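Local coordinates for phosphotriesterase family protein (Listeria monocytogenes serotype 4b str. H7858, PDB 3PNZ) that probably hydrolyses phosphorylated sugar lactones as a zinc-dependent lactonase of the amidohydrolase fold, at residues F18-E23 / E289-K294; D265-S270 / K315-D320. One frame throughout, in Å; residues are numbered along the deposited sequence.

Contact 1 (F18-E23 / E289-K294); sequences FTYSHE and EYIAKK. With ZN (zinc ion), chain I.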
ATOM      1  N   PHE A  18     -12.847   7.076   6.853  1.00 21.42           N
ATOM      2  CA  PHE A  18     -12.736   5.625   6.753  1.00 18.98           C
ATOM      3  C   PHE A  18     -11.851   5.238   5.572  1.00 20.11           C
ATOM      4  O   PHE A  18     -12.134   5.598   4.431  1.00 21.36           O
ATOM      5  CB  PHE A  18     -14.129   4.991   6.614  1.00 20.62           C
ATOM      6  CG  PHE A  18     -14.126   3.504   6.775  1.00 21.55           C
ATOM      7  CD1 PHE A  18     -14.387   2.929   8.005  1.00 21.55           C
ATOM      8  CD2 PHE A  18     -13.849   2.683   5.698  1.00 22.57           C
ATOM      9  CE1 PHE A  18     -14.369   1.550   8.163  1.00 22.48           C
ATOM     10  CE2 PHE A  18     -13.836   1.307   5.847  1.00 20.66           C
ATOM     11  CZ  PHE A  18     -14.093   0.743   7.081  1.00 20.52           C
ATOM     12  N   THR A  19     -10.772   4.506   5.848  1.00 17.95           N
ATOM     13  CA  THR A  19      -9.710   4.314   4.864  1.00 18.55           C
ATOM     14  C   THR A  19      -9.309   2.851   4.697  1.00 19.70           C
ATOM     15  O   THR A  19      -9.128   2.141   5.690  1.00 19.01           O
ATOM     16  CB  THR A  19      -8.420   5.080   5.281  1.00 20.42           C
ATOM     17  OG1 THR A  19      -8.686   6.489   5.358  1.00 20.05           O
ATOM     18  CG2 THR A  19      -7.289   4.843   4.276  1.00 20.77           C
ATOM     19  N   TYR A  20      -9.170   2.418   3.447  1.00 21.18           N
ATOM     20  CA  TYR A  20      -8.482   1.161   3.127  1.00 18.99           C
ATOM     21  C   TYR A  20      -7.024   1.495   2.868  1.00 17.03           C
ATOM     22  O   TYR A  20      -6.721   2.286   1.980  1.00 18.72           O
ATOM     23  CB  TYR A  20      -9.057   0.520   1.856  1.00 17.45           C
ATOM     24  CG  TYR A  20     -10.397  -0.183   1.981  1.00 17.13           C
ATOM     25  CD1 TYR A  20     -11.000  -0.404   3.212  1.00 17.31           C
ATOM     26  CD2 TYR A  20     -11.050  -0.640   0.845  1.00 20.47           C
ATOM     27  CE1 TYR A  20     -12.234  -1.053   3.307  1.00 17.49           C
ATOM     28  CE2 TYR A  20     -12.276  -1.291   0.926  1.00 19.08           C
ATOM     29  CZ  TYR A  20     -12.863  -1.498   2.153  1.00 19.10           C
ATOM     30  OH  TYR A  20     -14.087  -2.145   2.214  1.00 21.00           O
ATOM     31  N   SER A  21      -6.120   0.864   3.609  1.00 17.84           N
ATOM     32  CA  SER A  21      -4.715   1.275   3.630  1.00 19.42           C
ATOM     33  C   SER A  21      -3.771   0.680   2.573  1.00 19.10           C
ATOM     34  O   SER A  21      -2.617   1.083   2.504  1.00 19.01           O
ATOM     35  CB  SER A  21      -4.124   1.039   5.023  1.00 20.21           C
ATOM     36  OG  SER A  21      -4.709   1.910   5.975  1.00 21.77           O
ATOM     37  N   HIS A  22      -4.241  -0.266   1.763  1.00 19.09           N
ATOM     38  CA  HIS A  22      -3.405  -0.852   0.714  1.00 19.40           C
ATOM     39  C   HIS A  22      -4.272  -1.517  -0.348  1.00 20.49           C
ATOM     40  O   HIS A  22      -4.763  -2.627  -0.147  1.00 19.50           O
ATOM     41  CB  HIS A  22      -2.422  -1.886   1.287  1.00 19.13           C
ATOM     42  CG  HIS A  22      -1.497  -2.473   0.263  1.00 18.88           C
ATOM     43  ND1 HIS A  22      -0.132  -2.288   0.303  1.00 23.48           N
ATOM     44  CD2 HIS A  22      -1.739  -3.223  -0.840  1.00 21.77           C
ATOM     45  CE1 HIS A  22       0.427  -2.906  -0.722  1.00 23.94           C
ATOM     46  NE2 HIS A  22      -0.526  -3.480  -1.431  1.00 20.43           N
ATOM     47  N   GLU A  23      -4.474  -0.832  -1.471  1.00 18.37           N
ATOM     48  CA  GLU A  23      -5.288  -1.382  -2.549  1.00 18.21           C
ATOM     49  C   GLU A  23      -4.671  -1.141  -3.914  1.00 18.87           C
ATOM     50  O   GLU A  23      -3.673  -0.437  -4.043  1.00 20.73           O
ATOM     51  CB  GLU A  23      -6.699  -0.777  -2.537  1.00 19.55           C
ATOM     52  CG  GLU A  23      -7.479  -1.001  -1.245  1.00 19.66           C
ATOM     53  CD  GLU A  23      -7.829  -2.467  -1.011  1.00 22.34           C
ATOM     54  OE1 GLU A  23      -7.824  -3.249  -1.988  1.00 22.05           O
ATOM     55  OE2 GLU A  23      -8.129  -2.826   0.149  1.00 20.82           O
ATOM     56  N   GLU A 289     -16.335  -3.785  -1.599  1.00 22.93           N
ATOM     57  CA  GLU A 289     -17.406  -3.735  -0.612  1.00 20.28           C
ATOM     58  C   GLU A 289     -17.105  -4.644   0.570  1.00 21.94           C
ATOM     59  O   GLU A 289     -17.587  -4.415   1.672  1.00 21.63           O
ATOM     60  CB  GLU A 289     -18.743  -4.162  -1.227  1.00 24.09           C
ATOM     61  CG  GLU A 289     -18.799  -5.643  -1.590  1.00 25.54           C
ATOM     62  CD  GLU A 289     -20.187  -6.107  -2.005  1.00 33.45           C
ATOM     63  OE1 GLU A 289     -20.399  -7.339  -2.068  1.00 31.12           O
ATOM     64  OE2 GLU A 289     -21.059  -5.249  -2.273  1.00 32.72           O
ATOM     65  N   TYR A 290     -16.313  -5.685   0.334  1.00 21.42           N
ATOM     66  CA  TYR A 290     -16.213  -6.772   1.306  1.00 21.94           C
ATOM     67  C   TYR A 290     -15.847  -6.342   2.719  1.00 19.30           C
ATOM     68  O   TYR A 290     -16.535  -6.694   3.673  1.00 19.24           O
ATOM     69  CB  TYR A 290     -15.252  -7.867   0.845  1.00 21.74           C
ATOM     70  CG  TYR A 290     -15.215  -9.010   1.835  1.00 21.99           C
ATOM     71  CD1 TYR A 290     -16.218  -9.970   1.851  1.00 26.15           C
ATOM     72  CD2 TYR A 290     -14.203  -9.104   2.780  1.00 22.25           C
ATOM     73  CE1 TYR A 290     -16.197 -11.014   2.768  1.00 26.70           C
ATOM     74  CE2 TYR A 290     -14.178 -10.143   3.705  1.00 21.89           C
ATOM     75  CZ  TYR A 290     -15.175 -11.091   3.693  1.00 26.39           C
ATOM     76  OH  TYR A 290     -15.158 -12.116   4.613  1.00 29.18           O
ATOM     77  N   ILE A 291     -14.753  -5.598   2.866  1.00 18.34           N
ATOM     78  CA  ILE A 291     -14.263  -5.294   4.208  1.00 18.43           C
ATOM     79  C   ILE A 291     -15.260  -4.459   5.010  1.00 19.71           C
ATOM     80  O   ILE A 291     -15.611  -4.816   6.130  1.00 19.39           O
ATOM     81  CB  ILE A 291     -12.865  -4.643   4.180  1.00 18.36           C
ATOM     82  CG1 ILE A 291     -11.843  -5.658   3.646  1.00 21.87           C
ATOM     83  CG2 ILE A 291     -12.457  -4.168   5.570  1.00 19.67           C
ATOM     84  CD1 ILE A 291     -10.463  -5.064   3.403  1.00 23.96           C
ATOM     85  N   ALA A 292     -15.723  -3.361   4.422  1.00 20.04           N
ATOM     86  CA  ALA A 292     -16.708  -2.501   5.075  1.00 21.75           C
ATOM     87  C   ALA A 292     -18.031  -3.232   5.341  1.00 22.32           C
ATOM     88  O   ALA A 292     -18.626  -3.092   6.408  1.00 24.16           O
ATOM     89  CB  ALA A 292     -16.946  -1.255   4.226  1.00 21.49           C
ATOM     90  N   LYS A 293     -18.472  -4.031   4.379  1.00 22.11           N
ATOM     91  CA  LYS A 293     -19.804  -4.635   4.435  1.00 23.94           C
ATOM     92  C   LYS A 293     -19.877  -5.889   5.302  1.00 25.64           C
ATOM     93  O   LYS A 293     -20.828  -6.070   6.064  1.00 23.94           O
ATOM     94  CB  LYS A 293     -20.289  -4.949   3.020  1.00 26.56           C
ATOM     95  CG  LYS A 293     -21.747  -5.357   2.919  1.00 33.11           C
ATOM     96  CD  LYS A 293     -22.122  -5.600   1.466  1.00 36.55           C
ATOM     97  CE  LYS A 293     -23.611  -5.855   1.304  1.00 42.56           C
ATOM     98  NZ  LYS A 293     -23.965  -6.055  -0.131  1.00 41.84           N
ATOM     99  N   LYS A 294     -18.862  -6.741   5.201  1.00 21.75           N
ATOM    100  CA  LYS A 294     -18.903  -8.056   5.831  1.00 22.05           C
ATOM    101  C   LYS A 294     -17.839  -8.287   6.910  1.00 23.27           C
ATOM    102  O   LYS A 294     -18.129  -8.862   7.968  1.00 21.82           O
ATOM    103  CB  LYS A 294     -18.800  -9.141   4.752  1.00 24.79           C
ATOM    104  CG  LYS A 294     -19.925  -9.086   3.721  1.00 26.34           C
ATOM    105  CD  LYS A 294     -19.753 -10.168   2.660  1.00 28.68           C
ATOM    106  CE  LYS A 294     -20.856 -10.109   1.608  1.00 32.79           C
ATOM    107  NZ  LYS A 294     -20.600 -11.054   0.476  1.00 35.70           N
TER
HETATM  108 ZN    ZN I 333      -0.386  -4.417  -3.334  0.63 26.47          ZN
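Y20 reaches from the first barrel strand to helix 289-305. Its CB leaves the backbone toward the helix and packs on S270, with CG anti to the carbonyl carbon (chi1 -76°). Y20 CE1 meets I291 CB at 3.7 Å and lies slightly farther from CG2. Y20 CZ lies 3.7 Å from I291 CB. I291 runs past the tyrosine in the opposite direction, so that its CD1 ends over one face of the Y20 ring. At the tip, Y20 OH accepts a hydrogen bond from A292 N at 3.0 Å, with an N-H...O angle of 153°. This N-H arrives at the ring edge, near the ring plane. The same hydroxyl is hydrogen-bonded to L288 O, so two backbone groups, L288 O and A292 N, grip it. A292 CB sits 3.6 Å from Y20 OH and meets F18 CE2 more loosely, at 4.3 Å. Two residues beyond Y20 the chain has turned a corner, and H22 NE2 binds zinc at 2.1 Å; H24, D272 and the carboxylated K154 also belong to this metal site. The 18-23 segment lies beside strand 62-65, with F18 against F55 of helix 45-57. F318 of helix 310-325 stacks on F18 and touches I291.

Contact 2 (D265-S270 / K315-D320); sequences DQILVS and KKFFVD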
ATOM      1  N   ASP A 265      -2.819   0.825  18.190  1.00 17.43           N
ATOM      2  CA  ASP A 265      -2.703   2.072  17.443  1.00 18.17           C
ATOM      3  C   ASP A 265      -1.826   1.927  16.196  1.00 17.93           C
ATOM      4  O   ASP A 265      -1.647   2.879  15.431  1.00 18.60           O
ATOM      5  CB  ASP A 265      -2.117   3.166  18.336  1.00 19.57           C
ATOM      6  CG  ASP A 265      -3.054   3.583  19.456  1.00 27.55           C
ATOM      7  OD1 ASP A 265      -4.273   3.347  19.347  1.00 24.57           O
ATOM      8  OD2 ASP A 265      -2.556   4.167  20.445  1.00 33.06           O
ATOM      9  N   GLN A 266      -1.258   0.738  15.997  1.00 15.37           N
ATOM     10  CA  GLN A 266      -0.339   0.530  14.880  1.00 15.17           C
ATOM     11  C   GLN A 266      -0.915  -0.355  13.779  1.00 18.18           C
ATOM     12  O   GLN A 266      -0.259  -0.580  12.758  1.00 17.77           O
ATOM     13  CB  GLN A 266       0.990  -0.048  15.378  1.00 16.50           C
ATOM     14  CG  GLN A 266       1.836   0.983  16.114  1.00 19.75           C
ATOM     15  CD  GLN A 266       2.898   0.354  16.996  1.00 18.85           C
ATOM     16  OE1 GLN A 266       2.869   0.506  18.219  1.00 19.74           O
ATOM     17  NE2 GLN A 266       3.845  -0.353  16.382  1.00 18.19           N
ATOM     18  N   ILE A 267      -2.135  -0.842  13.985  1.00 15.95           N
ATOM     19  CA  ILE A 267      -2.758  -1.780  13.039  1.00 15.77           C
ATOM     20  C   ILE A 267      -3.505  -1.085  11.891  1.00 17.26           C
ATOM     21  O   ILE A 267      -4.328  -0.188  12.110  1.00 17.96           O
ATOM     22  CB  ILE A 267      -3.681  -2.764  13.777  1.00 15.50           C
ATOM     23  CG1 ILE A 267      -2.844  -3.598  14.753  1.00 20.54           C
ATOM     24  CG2 ILE A 267      -4.440  -3.653  12.772  1.00 16.60           C
ATOM     25  CD1 ILE A 267      -3.648  -4.361  15.756  1.00 25.08           C
ATOM     26  N   LEU A 268      -3.193  -1.490  10.662  1.00 16.77           N
ATOM     27  CA  LEU A 268      -3.913  -1.021   9.479  1.00 16.23           C
ATOM     28  C   LEU A 268      -4.519  -2.228   8.788  1.00 17.35           C
ATOM     29  O   LEU A 268      -4.008  -3.339   8.930  1.00 16.59           O
ATOM     30  CB  LEU A 268      -2.964  -0.322   8.509  1.00 16.04           C
ATOM     31  CG  LEU A 268      -2.195   0.892   9.028  1.00 14.71           C
ATOM     32  CD1 LEU A 268      -1.171   1.345   7.990  1.00 16.79           C
ATOM     33  CD2 LEU A 268      -3.177   2.003   9.386  1.00 15.36           C
ATOM     34  N   VAL A 269      -5.595  -2.009   8.035  1.00 19.00           N
ATOM     35  CA  VAL A 269      -6.336  -3.106   7.409  1.00 18.59           C
ATOM     36  C   VAL A 269      -6.722  -2.772   5.971  1.00 20.25           C
ATOM     37  O   VAL A 269      -7.114  -1.644   5.659  1.00 21.55           O
ATOM     38  CB  VAL A 269      -7.625  -3.458   8.209  1.00 20.11           C
ATOM     39  CG1 VAL A 269      -8.421  -4.558   7.501  1.00 19.74           C
ATOM     40  CG2 VAL A 269      -7.273  -3.879   9.638  1.00 18.37           C
ATOM     41  N   SER A 270      -6.589  -3.751   5.084  1.00 17.46           N
ATOM     42  CA  SER A 270      -7.014  -3.582   3.701  1.00 17.16           C
ATOM     43  C   SER A 270      -7.143  -4.954   3.035  1.00 19.59           C
ATOM     44  O   SER A 270      -6.977  -5.980   3.696  1.00 17.74           O
ATOM     45  CB  SER A 270      -6.025  -2.695   2.942  1.00 17.71           C
ATOM     46  OG  SER A 270      -6.716  -1.765   2.117  1.00 20.00           O
ATOM     47  N   LYS A 315     -12.712   1.661  14.641  1.00 20.95           N
ATOM     48  CA  LYS A 315     -12.454   3.081  14.451  1.00 23.38           C
ATOM     49  C   LYS A 315     -10.950   3.361  14.359  1.00 19.16           C
ATOM     50  O   LYS A 315     -10.518   4.169  13.540  1.00 20.17           O
ATOM     51  CB  LYS A 315     -13.087   3.905  15.572  1.00 23.71           C
ATOM     52  CG  LYS A 315     -13.011   5.403  15.335  1.00 30.82           C
ATOM     53  CD  LYS A 315     -13.332   6.178  16.601  1.00 36.53           C
ATOM     54  CE  LYS A 315     -12.816   7.612  16.501  1.00 42.40           C
ATOM     55  NZ  LYS A 315     -13.286   8.266  15.247  1.00 41.94           N
ATOM     56  N   LYS A 316     -10.157   2.687  15.188  1.00 18.84           N
ATOM     57  CA  LYS A 316      -8.709   2.832  15.102  1.00 20.15           C
ATOM     58  C   LYS A 316      -8.152   2.285  13.790  1.00 19.40           C
ATOM     59  O   LYS A 316      -7.404   2.983  13.109  1.00 17.50           O
ATOM     60  CB  LYS A 316      -8.010   2.196  16.306  1.00 19.68           C
ATOM     61  CG  LYS A 316      -8.341   2.921  17.601  1.00 25.25           C
ATOM     62  CD  LYS A 316      -7.463   2.508  18.746  1.00 27.09           C
ATOM     63  CE  LYS A 316      -7.522   3.568  19.854  1.00 26.88           C
ATOM     64  NZ  LYS A 316      -6.577   3.245  20.938  1.00 30.26           N
ATOM     65  N   PHE A 317      -8.527   1.058  13.415  1.00 18.71           N
ATOM     66  CA  PHE A 317      -7.918   0.444  12.235  1.00 19.67           C
ATOM     67  C   PHE A 317      -8.204   1.221  10.947  1.00 18.89           C
ATOM     68  O   PHE A 317      -7.345   1.299  10.067  1.00 17.22           O
ATOM     69  CB  PHE A 317      -8.362  -1.020  12.042  1.00 15.26           C
ATOM     70  CG  PHE A 317      -8.090  -1.907  13.226  1.00 17.52           C
ATOM     71  CD1 PHE A 317      -7.208  -1.517  14.224  1.00 19.09           C
ATOM     72  CD2 PHE A 317      -8.729  -3.133  13.342  1.00 20.06           C
ATOM     73  CE1 PHE A 317      -6.967  -2.334  15.314  1.00 20.08           C
ATOM     74  CE2 PHE A 317      -8.484  -3.960  14.429  1.00 18.03           C
ATOM     75  CZ  PHE A 317      -7.610  -3.560  15.414  1.00 18.47           C
ATOM     76  N   PHE A 318      -9.410   1.772  10.822  1.00 17.20           N
ATOM     77  CA  PHE A 318      -9.816   2.392   9.561  1.00 17.70           C
ATOM     78  C   PHE A 318      -9.878   3.910   9.589  1.00 19.24           C
ATOM     79  O   PHE A 318     -10.000   4.533   8.535  1.00 18.44           O
ATOM     80  CB  PHE A 318     -11.169   1.845   9.093  1.00 18.06           C
ATOM     81  CG  PHE A 318     -11.159   0.367   8.827  1.00 18.84           C
ATOM     82  CD1 PHE A 318     -10.688  -0.124   7.617  1.00 19.48           C
ATOM     83  CD2 PHE A 318     -11.607  -0.524   9.785  1.00 20.61           C
ATOM     84  CE1 PHE A 318     -10.674  -1.489   7.358  1.00 18.83           C
ATOM     85  CE2 PHE A 318     -11.589  -1.888   9.534  1.00 18.78           C
ATOM     86  CZ  PHE A 318     -11.119  -2.364   8.321  1.00 18.51           C
ATOM     87  N   VAL A 319      -9.818   4.506  10.776  1.00 17.27           N
ATOM     88  CA  VAL A 319      -9.873   5.968  10.863  1.00 18.33           C
ATOM     89  C   VAL A 319      -8.668   6.560  11.588  1.00 15.41           C
ATOM     90  O   VAL A 319      -7.861   7.246  10.973  1.00 19.66           O
ATOM     91  CB  VAL A 319     -11.169   6.474  11.534  1.00 20.30           C
ATOM     92  CG1 VAL A 319     -11.171   8.007  11.563  1.00 20.57           C
ATOM     93  CG2 VAL A 319     -12.394   5.945  10.807  1.00 21.18           C
ATOM     94  N   ASP A 320      -8.537   6.293  12.883  1.00 18.81           N
ATOM     95  CA  ASP A 320      -7.487   6.939  13.675  1.00 20.20           C
ATOM     96  C   ASP A 320      -6.079   6.570  13.207  1.00 20.99           C
ATOM     97  O   ASP A 320      -5.235   7.440  13.029  1.00 17.94           O
ATOM     98  CB  ASP A 320      -7.638   6.615  15.162  1.00 21.04           C
ATOM     99  CG  ASP A 320      -8.961   7.096  15.737  1.00 28.34           C
ATOM    100  OD1 ASP A 320      -9.602   7.963  15.118  1.00 31.02           O
ATOM    101  OD2 ASP A 320      -9.358   6.598  16.809  1.00 35.24           O
TER
HETATM  102  O   HOH W   1      -6.683   0.700   7.495  1.00 21.60           O
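The F317 ring lies alongside I267 at the apolar centre, both side chains pointing the same way. I267 CG2 stands over one face of the F317 ring, 3.9 Å from its centroid and 15° off the normal, a CH-pi contact displaced toward the rim. I267 CB also touches F317 CE1 at 3.7 Å. V269, two residues on and on the same side of the strand, divides its methyls. V269 CG2 meets F317 CB at 3.9 Å, while V269 CG1, anti to the backbone N (chi1 177°), meets F318 CZ at 3.6 Å. A water bridges the backbones: it accepts from V269 N at 3.0 Å and lies 2.7 Å from F317 O, its likely acceptor among several. At the polar edge K316 is extended beyond CG and crosses D265 obliquely. K316 NZ donates to D265 OD1 at 2.8 Å, on the syn side of the carboxylate. E264 forms a second salt bridge with this ammonium. Two carboxylates so close would be expected to keep it charged. Helix 315-320 crosses strand 267-269 steeply (75°, axes 6.8 Å apart) rather than running back along it. I267 and V269 point into the outer helical layer, as in a TIM barrel.

From the N terminus, the chain first passes through 18-23, a strand that leads into the zinc site. It then runs through most of the barrel to 265-270, the last barrel strand. Helix 289-305 turns back on the first barrel strand and closes contact 1, a loop of 265 residues. Helix 310-325 follows and closes contact 2 on the last barrel strand, across 44 residues. The two loops cross, because their segments alternate along the chain. They also touch: E23 OE2 and S270 OG lie 2.6 Å apart, probably hydrogen-bonded, as are T19 N and F318 O. Together they tie the first and last barrel strands to the two C-terminal helices.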